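Local coordinates for protein ureidoglycolate hydrolase (Arabidopsis thaliana, PDB 4PXC) that hydrolyses (S)-ureidoglycolate to glyoxylate, ammonium and carbon dioxide in plant purine breakdown, working as a homodimeric, manganese-dependent amidohydrolase of the peptidase M20 family, at residues I144-S149 with R375-S380; H92-P97 with T135-T140; V194-G199 with A384-M389; L207-G212 with G399-P404; D278-V283 with D305-D310. The protein carries 1 engineered substitution. All blocks are in the same frame, centred on the assembly; numbering follows the deposited sequence.

Contact 1: I144-S149 with R375-S380; sequences ISCLGS and RAYHDS. With HGY ((2S)-amino(hydroxy)ethanoic acid), chain E.
Ser149 and Asp379 make the direct polar link between the loop and helix start at 144-149 and the loop at 375-380. Ser149 OG donates to Asp379 OD1 over 2.8 Å, meeting the oxygen on its anti lone pair, the side turned away from OD2. The close-packed part lies beside this bond. There the sulfur of Cys146 sits obliquely to the Tyr377 ring, with SG 4.1 Å from Tyr377 CD2, in a sulfur-aromatic contact. Ser145 presents its methylene rather than its hydroxyl to the phenol, CB standing 3.4 Å from Tyr377 OH. One face of the ring is taken by bound hydroxyglycine, whose carboxylate oxygen O hovers 3.4 Å above the ring plane, over its centre. Tyr377 CG lies between its own backbone N and carbonyl carbon (chi1 55°), a turn that lays the ring face against the ligand carboxylate. Tyr377 N donates to that same ligand O across 3.0 Å, and Tyr377 O accepts from the ligand amine. On the less closely packed side a water bridges Ser149 N and Asp379 OD1. Cys146 is the N-cap of helix 147-152, so Asp379 faces the first turn of that helix, where the helix field would probably favour a negative carboxylate. The chemistry thus divides: an anionic tie at the helix start, and a mainly apolar flank of Ser145 CB and Cys146 SG adjoining the ring that contacts the ligand.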
# COMPACT_ATOMS: atom_id res chain seq x y z
N ILE A 144 -6.23 15.66 6.10
CA ILE A 144 -6.51 16.86 6.89
C ILE A 144 -7.07 16.45 8.26
O ILE A 144 -8.11 15.79 8.34
CB ILE A 144 -7.53 17.76 6.17
CG1 ILE A 144 -6.97 18.19 4.81
CG2 ILE A 144 -7.90 18.97 7.02
CD1 ILE A 144 -8.03 18.71 3.84
N SER A 145 -6.37 16.83 9.33
CA SER A 145 -6.84 16.55 10.69
C SER A 145 -7.83 17.64 11.11
O SER A 145 -7.80 18.74 10.56
CB SER A 145 -5.66 16.51 11.65
OG SER A 145 -5.04 17.79 11.72
N CYS A 146 -8.70 17.32 12.08
CA CYS A 146 -9.67 18.28 12.60
C CYS A 146 -10.39 19.11 11.53
O CYS A 146 -10.53 20.33 11.66
CB CYS A 146 -9.00 19.20 13.61
SG CYS A 146 -8.39 18.31 15.06
N LEU A 147 -10.83 18.44 10.47
CA LEU A 147 -11.42 19.14 9.33
C LEU A 147 -12.59 20.02 9.77
O LEU A 147 -12.73 21.16 9.31
CB LEU A 147 -11.85 18.11 8.28
CG LEU A 147 -12.34 18.61 6.92
CD1 LEU A 147 -11.93 17.62 5.82
CD2 LEU A 147 -13.85 18.81 6.93
N GLY A 148 -13.42 19.49 10.66
CA GLY A 148 -14.58 20.22 11.12
C GLY A 148 -14.24 21.45 11.96
O GLY A 148 -14.74 22.54 11.70
N SER A 149 -13.40 21.28 12.97
CA SER A 149 -13.08 22.41 13.85
C SER A 149 -12.15 23.44 13.19
O SER A 149 -12.18 24.62 13.56
CB SER A 149 -12.49 21.91 15.17
OG SER A 149 -11.35 21.11 14.94
N ARG A 375 -0.51 15.45 24.55
CA ARG A 375 0.49 15.23 23.50
C ARG A 375 -0.21 15.05 22.15
O ARG A 375 0.28 15.53 21.13
CB ARG A 375 1.35 14.01 23.81
CG ARG A 375 2.01 14.06 25.17
CD ARG A 375 3.01 12.92 25.33
NE ARG A 375 3.69 12.97 26.63
CZ ARG A 375 4.66 13.82 26.94
NH1 ARG A 375 5.08 14.72 26.06
NH2 ARG A 375 5.21 13.79 28.15
N ALA A 376 -1.34 14.36 22.17
CA ALA A 376 -2.19 14.28 20.98
C ALA A 376 -2.79 15.65 20.72
O ALA A 376 -2.83 16.50 21.62
CB ALA A 376 -3.31 13.27 21.20
N TYR A 377 -3.25 15.87 19.48
CA TYR A 377 -4.03 17.07 19.18
C TYR A 377 -5.49 16.68 19.20
O TYR A 377 -5.83 15.49 19.16
CB TYR A 377 -3.64 17.70 17.81
CG TYR A 377 -3.72 16.76 16.63
CD1 TYR A 377 -2.56 16.27 16.03
CD2 TYR A 377 -4.95 16.35 16.11
CE1 TYR A 377 -2.62 15.39 14.95
CE2 TYR A 377 -5.03 15.47 15.03
CZ TYR A 377 -3.86 15.00 14.46
OH TYR A 377 -3.94 14.13 13.39
N HIS A 378 -6.36 17.68 19.26
CA HIS A 378 -7.80 17.46 19.43
C HIS A 378 -8.54 18.60 18.77
O HIS A 378 -7.94 19.63 18.49
CB HIS A 378 -8.15 17.49 20.93
CG HIS A 378 -7.46 16.43 21.73
ND1 HIS A 378 -7.89 15.12 21.76
CD2 HIS A 378 -6.37 16.49 22.53
CE1 HIS A 378 -7.08 14.42 22.54
NE2 HIS A 378 -6.15 15.23 23.02
N ASP A 379 -9.84 18.45 18.57
CA ASP A 379 -10.64 19.57 18.10
C ASP A 379 -10.51 20.80 19.01
O ASP A 379 -10.64 21.94 18.56
CB ASP A 379 -12.10 19.15 17.95
CG ASP A 379 -12.29 18.15 16.83
OD1 ASP A 379 -12.05 18.54 15.66
OD2 ASP A 379 -12.66 16.99 17.09
N SER A 380 -10.24 20.56 20.29
CA SER A 380 -10.00 21.62 21.27
C SER A 380 -8.90 22.57 20.82
O SER A 380 -8.92 23.76 21.14
CB SER A 380 -9.60 21.02 22.61
OG SER A 380 -10.71 20.37 23.21
OXT HGY E . -3.21 11.97 16.12
C HGY E . -3.90 12.59 16.99
O HGY E . -3.37 13.38 17.82
CA HGY E . -5.37 12.32 17.08
OB HGY E . -5.80 11.42 16.12
N HGY E . -6.21 13.49 17.10
O HOH W 1 -13.21 18.40 13.42

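Contact 2: H92-P97 with T135-T140; sequences HIDAIP and TSAEPT. Engineered in segment 135-140: Ala137 (natural residue Glu). With MN (manganese (II) ion), chain C; MN (manganese (II) ion), chain D; HGY ((2S)-amino(hydroxy)ethanoic acid), chain E.
Ala137, an engineered replacement of the natural glutamate, lays its methyl over one face of the His92 imidazole, CB standing 3.8 Å from the ring centroid in a CH-pi contact. In the ring plane, Asp94 O lies at the edge and takes a weak bond from ND1, while NE2 at another corner binds a manganese. The Glu138 carboxylate is set almost at right angles to this ring, the planes 85° apart. A second flat group, the Asp94 carboxylate, collects the loop 135-140. Ala137 N gives OD1 of Asp94 a nearly straight bond (175°), and Glu138 N reaches Asp94 OD2 over 3.0 Å, each on the syn side but somewhat out of plane. Ser136 OG comes to Asp94 OD2 from above the plane, 2.8 Å away. Replacing Asp94 by a leucine would probably leave these two N-H groups and the Ser136 hydroxyl without their acceptor and let the loop carrying Glu138 shift. Ile96 crosses Glu138 at about a right angle, its CG2 3.4 Å from Glu138 CD. Glu138 OE2 binds the second manganese at 2.3 Å, and OE1 is held by Asn294 of the second subunit. Asp103 completes both metal sites, with His208 on the first and His402 on the second. His-x-Asp on the 92-97 segment, facing a metal-binding glutamate, is the motif of the binuclear M20 centre.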
# COMPACT_ATOMS: atom_id res chain seq x y z
N HIS A 92 -15.06 13.83 18.54
CA HIS A 92 -15.25 13.22 17.23
C HIS A 92 -15.61 11.75 17.39
O HIS A 92 -15.44 11.17 18.46
CB HIS A 92 -13.95 13.34 16.44
CG HIS A 92 -12.82 12.53 17.02
ND1 HIS A 92 -12.51 11.27 16.57
CD2 HIS A 92 -11.97 12.79 18.03
CE1 HIS A 92 -11.49 10.79 17.26
NE2 HIS A 92 -11.14 11.70 18.16
N ILE A 93 -16.12 11.13 16.34
CA ILE A 93 -16.37 9.68 16.41
C ILE A 93 -15.67 8.91 15.29
O ILE A 93 -15.77 7.67 15.22
CB ILE A 93 -17.88 9.32 16.42
CG1 ILE A 93 -18.54 9.76 15.11
CG2 ILE A 93 -18.57 9.94 17.64
CD1 ILE A 93 -20.06 9.53 15.10
N ASP A 94 -14.96 9.61 14.41
CA ASP A 94 -14.19 8.88 13.40
C ASP A 94 -13.00 8.15 14.04
O ASP A 94 -12.55 8.51 15.13
CB ASP A 94 -13.81 9.74 12.17
CG ASP A 94 -12.92 10.92 12.50
OD1 ASP A 94 -13.01 11.49 13.61
OD2 ASP A 94 -12.13 11.31 11.60
N ALA A 95 -12.56 7.08 13.38
CA ALA A 95 -11.54 6.21 13.94
C ALA A 95 -10.59 5.81 12.84
O ALA A 95 -11.02 5.33 11.79
CB ALA A 95 -12.18 4.97 14.54
N ILE A 96 -9.30 6.00 13.08
CA ILE A 96 -8.31 5.59 12.08
C ILE A 96 -8.31 4.06 11.97
O ILE A 96 -8.83 3.37 12.86
CB ILE A 96 -6.91 6.13 12.41
CG1 ILE A 96 -6.29 5.38 13.59
CG2 ILE A 96 -6.95 7.63 12.69
CD1 ILE A 96 -4.90 5.89 13.93
N PRO A 97 -7.74 3.52 10.86
CA PRO A 97 -7.71 2.08 10.64
C PRO A 97 -7.15 1.27 11.81
O PRO A 97 -6.05 1.57 12.31
CB PRO A 97 -6.79 1.94 9.42
CG PRO A 97 -7.08 3.18 8.64
CD PRO A 97 -7.23 4.26 9.69
N THR A 135 -17.26 16.86 12.63
CA THR A 135 -17.53 15.99 11.49
C THR A 135 -16.42 14.95 11.28
O THR A 135 -16.67 13.85 10.76
CB THR A 135 -17.79 16.80 10.19
OG1 THR A 135 -18.45 15.98 9.22
CG2 THR A 135 -16.48 17.35 9.61
N SER A 136 -15.21 15.28 11.72
CA SER A 136 -14.06 14.38 11.63
C SER A 136 -12.87 15.06 12.29
O SER A 136 -12.65 16.25 12.09
CB SER A 136 -13.72 14.10 10.16
OG SER A 136 -12.41 13.58 10.03
N ALA A 137 -12.11 14.32 13.10
CA ALA A 137 -10.87 14.83 13.66
C ALA A 137 -9.63 14.14 13.07
O ALA A 137 -8.54 14.72 13.06
CB ALA A 137 -10.87 14.68 15.18
N GLU A 138 -9.80 12.91 12.58
CA GLU A 138 -8.67 12.15 12.04
C GLU A 138 -8.38 12.50 10.58
O GLU A 138 -9.30 12.82 9.81
CB GLU A 138 -8.92 10.64 12.17
CG GLU A 138 -9.32 10.21 13.57
CD GLU A 138 -8.18 10.25 14.56
OE1 GLU A 138 -7.08 10.79 14.23
OE2 GLU A 138 -8.38 9.71 15.67
N PRO A 139 -7.09 12.44 10.20
CA PRO A 139 -6.68 12.84 8.85
C PRO A 139 -6.74 11.69 7.84
O PRO A 139 -6.26 11.86 6.72
CB PRO A 139 -5.22 13.26 9.06
CG PRO A 139 -4.74 12.32 10.15
CD PRO A 139 -5.94 12.18 11.09
N THR A 140 -7.32 10.55 8.22
CA THR A 140 -7.31 9.34 7.40
C THR A 140 -7.67 9.57 5.93
O THR A 140 -6.92 9.15 5.02
CB THR A 140 -8.24 8.25 7.96
OG1 THR A 140 -8.00 8.07 9.36
CG2 THR A 140 -8.02 6.91 7.24
MN MN C . -9.38 11.89 19.70
MN MN D . -7.09 9.90 17.55
OXT HGY E . -3.21 11.97 16.12
C HGY E . -3.90 12.59 16.99
O HGY E . -3.37 13.38 17.82
CA HGY E . -5.37 12.32 17.08
OB HGY E . -5.80 11.42 16.12
N HGY E . -6.21 13.49 17.10
O HOH W 2 -10.57 7.79 10.11
O HOH W 3 -8.76 7.06 15.69
O HOH W 4 -9.39 14.22 19.64
O HOH W 5 -8.33 11.99 17.36
O HOH W 6 -5.79 10.95 19.22

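Contact 3: V194-G199 with A384-M389; sequences VFLKKG and ARISPM
Ile386 drives its CD1 methyl against Leu196, overlapping both the CB and the CD1 of that residue. The closest pair is Ile386 CD1 with Leu196 CD1 at 3.8 Å, and the two branched chains meet at a slant rather than end on. The isoleucine keeps CG1 beside its backbone N (chi1 -52°) and is extended beyond it, which carries CD1 across to the leucine. Its other branch, CG2, is left to rest 3.5 Å from Lys197 O. Leu152 of helix 147-152 packs on both Leu196 and Ile386. One backbone hydrogen bond joins the two segments. Gly199 N donates to Ile386 O over 2.9 Å, practically straight at 178° and nearly along the C=O axis. Gly199 has a backbone bend at which a CB would press on the preceding carbonyl, so a residue without one suits the turn. Lys198 stretches out from the backbone, passing CG 3.7 Å from the same Ile386 O and bringing NZ to 3.5 Å from Arg385 O. The contact is at the surface, its centre about 17 Å from the centre of the chain. It joins the loop leading into strand 201-209 to the loop leading into the neighbouring parallel strand 389-394. Its chemistry is that of a small hydrophobic overlap closed by a single backbone hydrogen bond and bordered by exposed lysine and arginine residues.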
# COMPACT_ATOMS: atom_id res chain seq x y z
N VAL A 194 -19.76 27.71 7.43
CA VAL A 194 -19.39 26.88 8.57
C VAL A 194 -18.72 27.71 9.67
O VAL A 194 -18.83 27.40 10.86
CB VAL A 194 -18.48 25.70 8.13
CG1 VAL A 194 -17.99 24.89 9.33
CG2 VAL A 194 -19.23 24.78 7.15
N PHE A 195 -18.07 28.80 9.26
CA PHE A 195 -17.28 29.63 10.17
C PHE A 195 -18.09 30.13 11.36
O PHE A 195 -19.21 30.63 11.20
CB PHE A 195 -16.73 30.86 9.44
CG PHE A 195 -15.74 30.55 8.35
CD1 PHE A 195 -15.31 29.26 8.11
CD2 PHE A 195 -15.22 31.58 7.57
CE1 PHE A 195 -14.39 28.98 7.11
CE2 PHE A 195 -14.30 31.32 6.58
CZ PHE A 195 -13.88 30.02 6.34
N LEU A 196 -17.49 30.01 12.55
CA LEU A 196 -18.04 30.62 13.76
C LEU A 196 -17.33 31.94 14.05
O LEU A 196 -16.12 32.07 13.85
CB LEU A 196 -17.87 29.69 14.96
CG LEU A 196 -18.54 28.32 14.90
CD1 LEU A 196 -18.39 27.61 16.24
CD2 LEU A 196 -20.01 28.43 14.50
N LYS A 197 -18.09 32.93 14.51
CA LYS A 197 -17.52 34.19 14.98
C LYS A 197 -16.79 33.95 16.29
O LYS A 197 -17.23 33.14 17.12
CB LYS A 197 -18.63 35.20 15.24
CG LYS A 197 -18.56 36.46 14.39
CD LYS A 197 -19.71 37.41 14.73
CE LYS A 197 -19.35 38.35 15.89
NZ LYS A 197 -18.40 39.42 15.46
N LYS A 198 -15.67 34.64 16.49
CA LYS A 198 -14.98 34.59 17.78
C LYS A 198 -15.98 35.02 18.85
O LYS A 198 -16.76 35.95 18.64
CB LYS A 198 -13.74 35.48 17.77
CG LYS A 198 -12.89 35.38 19.03
CD LYS A 198 -11.47 35.88 18.78
CE LYS A 198 -10.65 35.88 20.07
NZ LYS A 198 -10.56 34.52 20.70
N GLY A 199 -16.00 34.30 19.97
CA GLY A 199 -16.96 34.60 21.03
C GLY A 199 -18.37 34.05 20.82
O GLY A 199 -19.25 34.34 21.62
N ALA A 384 -10.05 26.50 20.50
CA ALA A 384 -9.38 27.50 21.34
C ALA A 384 -9.20 28.84 20.61
O ALA A 384 -9.04 29.89 21.26
CB ALA A 384 -8.03 26.99 21.80
N ARG A 385 -9.22 28.80 19.28
CA ARG A 385 -9.15 30.03 18.48
C ARG A 385 -10.46 30.82 18.50
O ARG A 385 -10.47 32.02 18.23
CB ARG A 385 -8.76 29.69 17.04
CG ARG A 385 -7.42 28.96 16.94
CD ARG A 385 -7.10 28.58 15.51
NE ARG A 385 -5.83 27.86 15.41
CZ ARG A 385 -5.14 27.71 14.29
NH1 ARG A 385 -5.59 28.25 13.16
NH2 ARG A 385 -4.00 27.04 14.28
N ILE A 386 -11.56 30.15 18.83
CA ILE A 386 -12.90 30.75 18.81
C ILE A 386 -13.36 31.16 20.20
O ILE A 386 -14.10 32.13 20.37
CB ILE A 386 -13.97 29.72 18.35
CG1 ILE A 386 -13.58 29.05 17.05
CG2 ILE A 386 -15.35 30.37 18.22
CD1 ILE A 386 -14.66 28.08 16.58
N SER A 387 -12.94 30.40 21.20
CA SER A 387 -13.46 30.62 22.55
C SER A 387 -12.51 30.04 23.59
O SER A 387 -11.63 29.24 23.25
CB SER A 387 -14.85 30.00 22.69
OG SER A 387 -14.80 28.67 23.17
N PRO A 388 -12.66 30.47 24.86
CA PRO A 388 -11.92 29.84 25.96
C PRO A 388 -12.10 28.32 25.91
O PRO A 388 -13.21 27.83 25.67
CB PRO A 388 -12.59 30.43 27.20
CG PRO A 388 -12.98 31.81 26.76
CD PRO A 388 -13.42 31.65 25.32
N MET A 389 -11.02 27.59 26.14
CA MET A 389 -11.02 26.14 25.95
C MET A 389 -10.48 25.42 27.17
O MET A 389 -9.63 25.95 27.90
CB MET A 389 -10.19 25.78 24.70
CG MET A 389 -9.96 24.29 24.43
SD MET A 389 -8.58 23.56 25.36
CE MET A 389 -7.19 24.44 24.66

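Contact 4: L207-G212 with G399-P404; sequences LHIEQG and GYSHKP. With MN (manganese (II) ion), chain D; MN (manganese (II) ion), chain C; HGY ((2S)-amino(hydroxy)ethanoic acid), chain E.
Gln211 points its amide edge at the Ser401 hydroxyl. NE2 donates to Ser401 OG over 2.9 Å at 165°, with the oxygen close to the amide plane. CG of Gln211 stands beside the backbone N and the chain runs straight on to CD (chi2 176°), bringing NE2 also to 2.6 Å from a water bound to manganese. Ser401 OG is hydrogen-bonded in turn to Glu406, while Ile209 CD1 flanks it at 3.9 Å. The two histidines serve different metals. His208 NE2 binds one manganese at 2.3 Å, its ND1 donating in the ring plane to Ile209 O. His402 NE2 binds the other, turning a ring edge to the ligand hydroxyl; Asn294 of the second subunit takes its ND1, and His244 of that subunit stacks on the ring. Where the backbones meet, Gly212 C and Gly399 CA are 3.3 Å apart, so near that a side chain on Gly399 would clash. The run of hydrogen bonds from Glu406 through Ser401 to Gln211 probably helps to orient a manganese-bound water.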
# COMPACT_ATOMS: atom_id res chain seq x y z
N LEU A 207 -14.03 16.34 26.80
CA LEU A 207 -13.67 15.17 27.60
C LEU A 207 -13.03 14.15 26.66
O LEU A 207 -13.54 13.89 25.57
CB LEU A 207 -14.94 14.58 28.23
CG LEU A 207 -14.84 13.18 28.84
CD1 LEU A 207 -13.95 13.17 30.08
CD2 LEU A 207 -16.24 12.65 29.18
N HIS A 208 -11.90 13.58 27.08
CA HIS A 208 -11.16 12.68 26.21
C HIS A 208 -10.32 11.72 27.05
O HIS A 208 -9.86 12.09 28.14
CB HIS A 208 -10.26 13.51 25.29
CG HIS A 208 -9.87 12.80 24.02
ND1 HIS A 208 -8.97 11.77 24.00
CD2 HIS A 208 -10.28 12.99 22.75
CE1 HIS A 208 -8.83 11.33 22.76
NE2 HIS A 208 -9.62 12.06 21.98
N ILE A 209 -10.12 10.49 26.57
CA ILE A 209 -9.18 9.61 27.25
C ILE A 209 -7.79 10.23 27.16
O ILE A 209 -7.52 10.97 26.22
CB ILE A 209 -9.16 8.17 26.65
CG1 ILE A 209 -8.78 8.20 25.17
CG2 ILE A 209 -10.51 7.48 26.87
CD1 ILE A 209 -8.52 6.80 24.61
N GLU A 210 -6.93 9.95 28.15
CA GLU A 210 -5.62 10.60 28.23
C GLU A 210 -4.73 10.32 27.02
O GLU A 210 -4.02 11.21 26.57
CB GLU A 210 -4.86 10.14 29.49
CG GLU A 210 -3.47 10.79 29.64
CD GLU A 210 -2.63 10.18 30.76
OE1 GLU A 210 -3.20 9.71 31.76
OE2 GLU A 210 -1.38 10.17 30.62
N GLN A 211 -4.78 9.08 26.53
CA GLN A 211 -3.86 8.58 25.51
C GLN A 211 -2.44 8.62 26.03
O GLN A 211 -1.49 8.81 25.27
CB GLN A 211 -4.02 9.33 24.17
CG GLN A 211 -5.46 9.28 23.68
CD GLN A 211 -5.70 10.08 22.42
OE1 GLN A 211 -5.57 11.31 22.41
NE2 GLN A 211 -6.06 9.39 21.34
N GLY A 212 -2.31 8.43 27.34
CA GLY A 212 -1.03 8.29 28.00
C GLY A 212 -1.24 7.57 29.32
O GLY A 212 -2.38 7.38 29.74
N GLY A 399 -2.01 3.65 28.80
CA GLY A 399 -1.94 4.75 27.85
C GLY A 399 -2.21 4.38 26.40
O GLY A 399 -2.09 5.22 25.51
N TYR A 400 -2.57 3.12 26.17
CA TYR A 400 -2.79 2.63 24.81
C TYR A 400 -3.84 3.45 24.07
O TYR A 400 -4.91 3.72 24.61
CB TYR A 400 -3.33 1.20 24.85
CG TYR A 400 -2.42 0.14 25.42
CD1 TYR A 400 -1.05 0.18 25.22
CD2 TYR A 400 -2.95 -0.91 26.15
CE1 TYR A 400 -0.22 -0.83 25.73
CE2 TYR A 400 -2.15 -1.92 26.67
CZ TYR A 400 -0.79 -1.87 26.45
OH TYR A 400 -0.01 -2.88 26.97
N SER A 401 -3.55 3.84 22.82
CA SER A 401 -4.56 4.45 21.97
C SER A 401 -4.16 4.23 20.52
O SER A 401 -3.01 3.89 20.24
CB SER A 401 -4.69 5.95 22.27
OG SER A 401 -5.89 6.49 21.73
N HIS A 402 -5.10 4.45 19.61
CA HIS A 402 -4.91 4.15 18.19
C HIS A 402 -4.61 2.69 17.94
O HIS A 402 -3.89 2.34 16.99
CB HIS A 402 -3.83 5.04 17.57
CG HIS A 402 -4.28 6.44 17.35
ND1 HIS A 402 -3.51 7.38 16.71
CD2 HIS A 402 -5.44 7.06 17.67
CE1 HIS A 402 -4.17 8.53 16.66
NE2 HIS A 402 -5.34 8.36 17.23
N LYS A 403 -5.17 1.83 18.78
CA LYS A 403 -5.01 0.39 18.61
C LYS A 403 -6.06 -0.29 19.47
O LYS A 403 -6.55 0.32 20.43
CB LYS A 403 -3.58 -0.07 18.94
CG LYS A 403 -3.03 0.36 20.31
CD LYS A 403 -1.61 -0.23 20.48
CE LYS A 403 -0.97 0.25 21.78
NZ LYS A 403 0.39 -0.32 22.00
N PRO A 404 -6.45 -1.54 19.12
CA PRO A 404 -7.60 -2.15 19.80
C PRO A 404 -7.41 -2.44 21.29
O PRO A 404 -8.40 -2.74 21.95
CB PRO A 404 -7.82 -3.45 19.01
CG PRO A 404 -6.49 -3.75 18.37
CD PRO A 404 -5.93 -2.39 18.03
MN MN D . -7.09 9.90 17.55
MN MN C . -9.38 11.89 19.70
OXT HGY E . -3.21 11.97 16.12
C HGY E . -3.90 12.59 16.99
O HGY E . -3.37 13.38 17.82
CA HGY E . -5.37 12.32 17.08
OB HGY E . -5.80 11.42 16.12
N HGY E . -6.21 13.49 17.10
O HOH W 7 -0.94 6.68 23.60
O HOH W 6 -5.79 10.95 19.22
O HOH W 4 -9.39 14.22 19.64
O HOH W 5 -8.33 11.99 17.36

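Contact 5: D278-V283 with D305-D310; sequences DTVGTV and DTRDID. With HGY ((2S)-amino(hydroxy)ethanoic acid), chain E.
Val280 and Arg307 form an antiparallel hydrogen-bonded pair in the hairpin of strands 280-289 and 295-308; Thr282 and Asp305 form the next. Among the backbone acceptors Val280 O is gripped twice, by Arg307 N and by Thr306 OG1 at 2.8 Å. Side-chain hydrogen bonding marks the strand end: Thr279 OG1 meets Asp308 OD2 at 2.6 Å from above the carboxylate plane, while Asp308 OD1 takes Asp310 N in an Asx turn. Apolar contact is slight, Val280 CG2 crossing Arg307 CB obliquely at 3.9 Å. On the same face as Val280 the charged groups dominate. Asp305 is gripped side-on, Arg307 NE lying 2.8 Å from its OD1 and NH2 bonding OD2. Thus fixed in rotation, the guanidinium offers its remaining edge to the ligand carboxylate, NH1 to O of hydroxyglycine at 2.7 Å and NH2 to OXT at 2.8 Å. A methionine in place of Arg307 would probably leave both carboxylates without their cationic mate. This chemistry is consistent with a cation held ready for the substrate carboxylate.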
# COMPACT_ATOMS: atom_id res chain seq x y z
N ASP A 278 9.96 15.37 24.94
CA ASP A 278 8.64 15.79 24.45
C ASP A 278 8.49 15.81 22.93
O ASP A 278 7.38 16.01 22.41
CB ASP A 278 8.28 17.16 25.02
CG ASP A 278 8.09 17.13 26.52
OD1 ASP A 278 7.45 16.16 27.00
OD2 ASP A 278 8.59 18.04 27.20
N THR A 279 9.59 15.59 22.22
CA THR A 279 9.57 15.60 20.76
C THR A 279 9.24 14.21 20.24
O THR A 279 9.82 13.22 20.68
CB THR A 279 10.95 15.99 20.20
OG1 THR A 279 11.49 17.10 20.94
CG2 THR A 279 10.84 16.38 18.72
N VAL A 280 8.32 14.13 19.28
CA VAL A 280 8.05 12.87 18.60
C VAL A 280 8.04 13.07 17.08
O VAL A 280 7.84 14.18 16.59
CB VAL A 280 6.70 12.25 19.06
CG1 VAL A 280 6.76 11.87 20.54
CG2 VAL A 280 5.55 13.23 18.79
N GLY A 281 8.27 11.98 16.34
CA GLY A 281 8.17 12.03 14.89
C GLY A 281 7.96 10.61 14.41
O GLY A 281 8.52 9.68 14.98
N THR A 282 7.16 10.44 13.36
CA THR A 282 6.78 9.09 12.93
C THR A 282 6.56 9.05 11.43
O THR A 282 6.01 9.99 10.85
CB THR A 282 5.43 8.68 13.57
OG1 THR A 282 5.44 8.98 14.97
CG2 THR A 282 5.15 7.20 13.38
N VAL A 283 6.97 7.95 10.80
CA VAL A 283 6.52 7.67 9.44
C VAL A 283 5.48 6.55 9.52
O VAL A 283 5.82 5.37 9.63
CB VAL A 283 7.68 7.26 8.51
CG1 VAL A 283 7.16 6.94 7.12
CG2 VAL A 283 8.71 8.38 8.45
N ASP A 305 4.50 12.41 10.60
CA ASP A 305 3.86 13.14 11.70
C ASP A 305 4.98 13.57 12.65
O ASP A 305 5.84 12.77 12.99
CB ASP A 305 2.88 12.19 12.42
CG ASP A 305 2.18 12.85 13.59
OD1 ASP A 305 2.83 13.10 14.64
OD2 ASP A 305 0.96 13.10 13.49
N THR A 306 4.99 14.84 13.06
CA THR A 306 5.98 15.27 14.05
C THR A 306 5.41 16.38 14.93
O THR A 306 4.66 17.23 14.45
CB THR A 306 7.34 15.72 13.42
OG1 THR A 306 8.33 15.84 14.44
CG2 THR A 306 7.19 17.06 12.70
N ARG A 307 5.73 16.33 16.22
CA ARG A 307 5.11 17.24 17.19
C ARG A 307 6.09 17.55 18.30
O ARG A 307 7.07 16.83 18.50
CB ARG A 307 3.86 16.60 17.82
CG ARG A 307 2.93 15.89 16.83
CD ARG A 307 1.82 15.14 17.53
NE ARG A 307 1.20 14.16 16.63
CZ ARG A 307 -0.03 13.68 16.79
NH1 ARG A 307 -0.76 14.09 17.82
NH2 ARG A 307 -0.53 12.79 15.94
N ASP A 308 5.82 18.63 19.03
CA ASP A 308 6.52 18.92 20.28
C ASP A 308 5.65 19.92 21.02
O ASP A 308 4.90 20.67 20.39
CB ASP A 308 7.92 19.49 20.00
CG ASP A 308 8.84 19.46 21.23
OD1 ASP A 308 8.34 19.58 22.37
OD2 ASP A 308 10.07 19.32 21.06
N ILE A 309 5.71 19.92 22.35
CA ILE A 309 5.03 20.96 23.12
C ILE A 309 5.66 22.32 22.79
O ILE A 309 4.99 23.36 22.81
CB ILE A 309 5.08 20.69 24.65
CG1 ILE A 309 4.32 21.78 25.43
CG2 ILE A 309 6.52 20.60 25.14
CD1 ILE A 309 2.91 22.05 24.91
N ASP A 310 6.95 22.29 22.47
CA ASP A 310 7.69 23.50 22.11
C ASP A 310 7.67 23.70 20.59
O ASP A 310 8.27 22.91 19.86
CB ASP A 310 9.13 23.42 22.61
CG ASP A 310 9.90 24.71 22.40
OD1 ASP A 310 10.47 24.90 21.30
OD2 ASP A 310 9.91 25.55 23.32
OXT HGY E . -3.21 11.97 16.12
C HGY E . -3.90 12.59 16.99
O HGY E . -3.37 13.38 17.82
CA HGY E . -5.37 12.32 17.08
OB HGY E . -5.80 11.42 16.12
N HGY E . -6.21 13.49 17.10
O HOH W 8 4.92 11.52 15.74

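How the contacts relate
Four of the five contacts enclose one ligand. Contacts 2 and 4 share both manganese ions, their centres about 14 Å apart, and build the metal side of the pocket; Glu138 OE2 and His402 NE2, 3.7 Å apart, bind the same ion. Contact 1 supplies the opposite wall, and its Cys146 N approaches Ala137 O of contact 2 to 2.8 Å. Contact 5 reaches in from the dimerization region: Asp278 is salt-bridged to Arg375 of contact 1, and Arg307 packs on Tyr377. The second subunit touches these four and adds Asn294 to the ligand. Contact 3 stands apart, its centre about 26 Å from those of contacts 4 and 5, touching contact 1 through Met389 and Ser380.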